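Local atomic coordinates of SAR-endolysin (Enterobacteria phage P1, PDB entry 1XJU), a protein that breaks down the peptidoglycan of the bacterial cell wall as a secreted lysozyme once released from the inner membrane, taking part in programmed host lysis. Residues 96-99 / 100-103; 110-113 / 114-117. One frame throughout, in Å; residues are numbered along the deposited sequence.

Contact 1 (96-99 / 100-103) is the tip of the hairpin made by strands 95-98 and 103-106, and contact 2 (110-113 / 114-117) follows it along the chain as the end of helix 108-114. Their centres are 21 Å apart and their nearest atoms about 7 Å, so they do not touch. One sulfate ion, chain D, bridges them: Arg101 of contact 1 binds two of its oxygens and Lys111 of contact 2 a third. Both contacts lie at the surface, away from the active-site Cys23 and the inferred active-site Glu14. Of the two contacts, contact 1 binds a second sulfate, chain C, on the backbone N-H groups of Lys99 and Ala100.

Contact 1 (96-99 / 100-103); sequences YYSK and ARGM. With SO4 (sulfate ion), chain C; SO4 (sulfate ion), chain D.
Arg101 lies alongside Ser98 at the tip of a beta hairpin, and its side chain then runs on to a sulfate ion. Arg101 CB sits 3.4 Å from Ser98 OG, and CG and CD both stay within van der Waals range of that same hydroxyl oxygen. With CG beside its own backbone N (chi1 -64°), the first part of the chain keeps close to the serine; the bend at chi3 (60°) turns the guanidinium off toward the sulfate of chain D. That anion meets the group at its edge and in its plane. Arg101 NH1 reaches sulfate O1 at 2.8 Å, and Arg101 NH2 reaches sulfate O3 at 2.8 Å, both bonds almost straight, a two-pronged grip that restrains the rotation of the flat group.

Ser98 OG has a further task, accepting Arg101 N at 3.1 Å. The hairpin closes through the backbone: Ser98 N gives to Met103 O at 2.8 Å, while Ser98 O takes Met103 N at 3.2 Å and, weakly, Gly102 N. Gly102 and Met103 thus both face Ser98, a G1 beta bulge, with Gly102 at the positive phi that glycine accommodates easily. Tyr97, its CG anti to the backbone N (chi1 -176°), sets its ring obliquely against this bulge, Tyr97 CE2 lying 3.5 Å from Met103 N. At the turn, Lys99 N and Ala100 N each donate to a different oxygen of the chain C sulfate, Ala100 N to O1 at 2.9 Å.

From this contact, one anion is met by peptide N-H groups and the other by a guanidinium, which shares it with Lys111 NZ and the backbone N of Glu106. Both probably came from the crystallisation liquor, but their positions are consistent with a hairpin tip able to accept negative charge.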
# COMPACT_ATOMS: atom_id res chain seq x y z
N TYR A 96 -12.78 -4.08 -0.68
CA TYR A 96 -12.72 -4.84 0.56
C TYR A 96 -14.01 -5.62 0.70
O TYR A 96 -15.02 -5.30 0.09
CB TYR A 96 -12.51 -3.94 1.79
CG TYR A 96 -13.74 -3.18 2.25
CD1 TYR A 96 -14.08 -1.98 1.65
CD2 TYR A 96 -14.55 -3.65 3.28
CE1 TYR A 96 -15.21 -1.29 2.02
CE2 TYR A 96 -15.68 -2.92 3.68
CZ TYR A 96 -15.99 -1.75 3.06
OH TYR A 96 -17.12 -1.10 3.48
N TYR A 97 -13.96 -6.69 1.48
CA TYR A 97 -15.13 -7.50 1.70
C TYR A 97 -15.93 -6.94 2.87
O TYR A 97 -15.45 -6.86 3.97
CB TYR A 97 -14.76 -8.96 1.98
CG TYR A 97 -15.99 -9.82 2.12
CD1 TYR A 97 -16.55 -10.08 3.35
CD2 TYR A 97 -16.65 -10.26 1.02
CE1 TYR A 97 -17.71 -10.85 3.49
CE2 TYR A 97 -17.81 -11.05 1.15
CZ TYR A 97 -18.33 -11.29 2.38
OH TYR A 97 -19.46 -12.04 2.47
N SER A 98 -17.17 -6.54 2.57
CA SER A 98 -18.09 -6.00 3.55
C SER A 98 -18.91 -7.15 4.12
O SER A 98 -19.69 -7.77 3.40
CB SER A 98 -19.03 -5.00 2.86
OG SER A 98 -20.09 -4.67 3.74
N LYS A 99 -18.72 -7.44 5.40
CA LYS A 99 -19.53 -8.48 6.04
C LYS A 99 -21.00 -8.06 6.12
O LYS A 99 -21.91 -8.87 5.86
CB LYS A 99 -19.00 -8.81 7.43
CG LYS A 99 -19.88 -9.78 8.20
CD LYS A 99 -19.28 -10.20 9.53
CE LYS A 99 -20.10 -11.29 10.21
NZ LYS A 99 -19.18 -12.21 10.94
N ALA A 100 -21.22 -6.78 6.39
CA ALA A 100 -22.60 -6.28 6.50
C ALA A 100 -23.39 -6.43 5.20
O ALA A 100 -24.61 -6.68 5.24
CB ALA A 100 -22.58 -4.82 6.95
N ARG A 101 -22.73 -6.26 4.06
CA ARG A 101 -23.37 -6.31 2.78
C ARG A 101 -23.19 -7.65 2.07
O ARG A 101 -23.83 -7.88 1.06
CB ARG A 101 -22.89 -5.16 1.91
CG ARG A 101 -23.26 -3.77 2.45
CD ARG A 101 -22.52 -2.60 1.80
NE ARG A 101 -22.79 -2.54 0.37
CZ ARG A 101 -22.18 -1.70 -0.46
NH1 ARG A 101 -22.45 -1.77 -1.76
NH2 ARG A 101 -21.31 -0.80 -0.02
N GLY A 102 -22.29 -8.50 2.58
CA GLY A 102 -22.07 -9.83 2.03
C GLY A 102 -21.35 -9.84 0.71
O GLY A 102 -21.54 -10.75 -0.10
N MET A 103 -20.47 -8.86 0.50
CA MET A 103 -19.76 -8.83 -0.77
C MET A 103 -18.62 -7.86 -0.77
O MET A 103 -18.45 -7.07 0.14
CB MET A 103 -20.71 -8.41 -1.86
CG MET A 103 -21.19 -6.99 -1.74
SD MET A 103 -22.55 -6.68 -2.88
CE MET A 103 -22.79 -8.35 -3.50
S SO4 C . -18.01 -4.33 7.63
O1 SO4 C . -19.38 -4.84 7.62
O2 SO4 C . -17.11 -5.29 6.96
O3 SO4 C . -17.48 -4.16 9.02
O4 SO4 C . -18.02 -3.03 6.99
S SO4 D . -20.09 0.54 -3.36
O1 SO4 D . -21.24 -0.24 -3.71
O2 SO4 D . -18.88 -0.13 -3.86
O3 SO4 D . -20.04 0.75 -1.92
O4 SO4 D . -20.32 1.86 -3.93

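Contact 2 (110-113 / 114-117); sequences HKWA and QKGE. With SO4 (sulfate ion), chain D.
Gln114 lies across His110 one helical turn earlier, its CG over one face of the imidazole and 3.9 Å from the ring centroid, a CH-pi contact offset toward the rim. A bend at chi2 (-70°) folds the glutamine back along the ring, and the amide and ring planes end 29° apart. Two of the polar atoms bond elsewhere: His110 ND1 to Glu106, Gln114 NE2 to the carbonyl of His67.

Aliphatic packing gathers on Trp112. Glu117 CB comes 3.6 Å from Trp112 CE3, with its CG close by, and Lys115 CD brushes the same indole atom more loosely; both approaches are oblique. The indole also meets the ring of His124 and the side chains of Asn120 and Met121.

Charge is the business of Lys111, whose CB leaves the backbone away from the following segment. Lys111 NZ lies 2.7 Å from O4 of the chain D sulfate and also makes a salt bridge with Glu106, so two anionic groups share the ammonium.

Backbone hydrogen bonds finish the account. Gln114 N bonds His110 O at 3.0 Å in the i to i-4 pattern of the helix; Lys115 N bonds weakly to both Lys111 O and Trp112 O. Gly116 N then reaches Ala113 O at 2.9 Å from above the carbonyl plane, and Glu117 N reaches back to Trp112 O at 3.0 Å. With Gly116 at positive phi (69°), this is a Schellman motif: it ends helix 108-114 and leaves Glu117 as N-cap residue of helix 118-123, a tight helix-to-helix corner within the phage lysozyme fold.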
# COMPACT_ATOMS: atom_id res chain seq x y z
N HIS A 110 -10.30 4.41 -3.00
CA HIS A 110 -10.47 4.35 -4.44
C HIS A 110 -11.54 5.32 -4.94
O HIS A 110 -11.35 5.97 -5.99
CB HIS A 110 -10.78 2.90 -4.86
CG HIS A 110 -10.90 2.70 -6.34
ND1 HIS A 110 -12.10 2.80 -7.03
CD2 HIS A 110 -9.97 2.38 -7.28
CE1 HIS A 110 -11.88 2.52 -8.31
NE2 HIS A 110 -10.60 2.33 -8.51
N LYS A 111 -12.64 5.40 -4.23
CA LYS A 111 -13.69 6.35 -4.59
C LYS A 111 -13.13 7.77 -4.70
O LYS A 111 -13.41 8.48 -5.66
CB LYS A 111 -14.81 6.30 -3.56
CG LYS A 111 -15.69 5.10 -3.73
CD LYS A 111 -16.87 5.17 -2.82
CE LYS A 111 -17.72 3.91 -2.89
NZ LYS A 111 -18.36 3.71 -4.18
N TRP A 112 -12.39 8.19 -3.69
CA TRP A 112 -11.87 9.54 -3.70
C TRP A 112 -10.80 9.74 -4.73
O TRP A 112 -10.75 10.80 -5.37
CB TRP A 112 -11.40 9.94 -2.30
CG TRP A 112 -12.49 10.10 -1.31
CD1 TRP A 112 -12.60 9.46 -0.14
CD2 TRP A 112 -13.60 11.00 -1.38
NE1 TRP A 112 -13.71 9.90 0.56
CE2 TRP A 112 -14.32 10.87 -0.18
CE3 TRP A 112 -14.03 11.95 -2.29
CZ2 TRP A 112 -15.49 11.58 0.06
CZ3 TRP A 112 -15.18 12.70 -2.01
CH2 TRP A 112 -15.87 12.50 -0.85
N ALA A 113 -9.94 8.75 -4.95
CA ALA A 113 -8.93 8.88 -6.01
C ALA A 113 -9.61 9.06 -7.38
O ALA A 113 -9.16 9.87 -8.17
CB ALA A 113 -8.07 7.61 -6.02
N GLN A 114 -10.68 8.33 -7.63
CA GLN A 114 -11.36 8.44 -8.90
C GLN A 114 -11.98 9.82 -9.12
O GLN A 114 -12.20 10.21 -10.26
CB GLN A 114 -12.36 7.35 -9.06
CG GLN A 114 -11.74 5.97 -9.26
CD GLN A 114 -11.07 5.85 -10.58
OE1 GLN A 114 -11.58 6.38 -11.57
NE2 GLN A 114 -9.93 5.17 -10.64
N LYS A 115 -12.26 10.53 -8.04
CA LYS A 115 -12.76 11.88 -8.10
C LYS A 115 -11.66 12.92 -8.05
O LYS A 115 -11.98 14.12 -8.02
CB LYS A 115 -13.77 12.09 -6.97
CG LYS A 115 -15.06 11.27 -7.11
CD LYS A 115 -15.89 11.30 -5.84
CE LYS A 115 -17.17 10.50 -5.88
NZ LYS A 115 -17.95 10.65 -4.62
N GLY A 116 -10.38 12.54 -7.97
CA GLY A 116 -9.29 13.51 -7.90
C GLY A 116 -9.26 14.27 -6.59
O GLY A 116 -8.63 15.33 -6.49
N GLU A 117 -9.90 13.71 -5.57
CA GLU A 117 -10.00 14.33 -4.25
C GLU A 117 -8.87 13.84 -3.37
O GLU A 117 -9.06 12.95 -2.54
CB GLU A 117 -11.37 14.02 -3.66
CG GLU A 117 -12.53 14.65 -4.42
CD GLU A 117 -12.62 16.14 -4.21
OE1 GLU A 117 -11.94 16.71 -3.31
OE2 GLU A 117 -13.40 16.71 -4.96
S SO4 D . -20.09 0.54 -3.36
O1 SO4 D . -21.24 -0.24 -3.71
O2 SO4 D . -18.88 -0.13 -3.86
O3 SO4 D . -20.04 0.75 -1.92
O4 SO4 D . -20.32 1.86 -3.93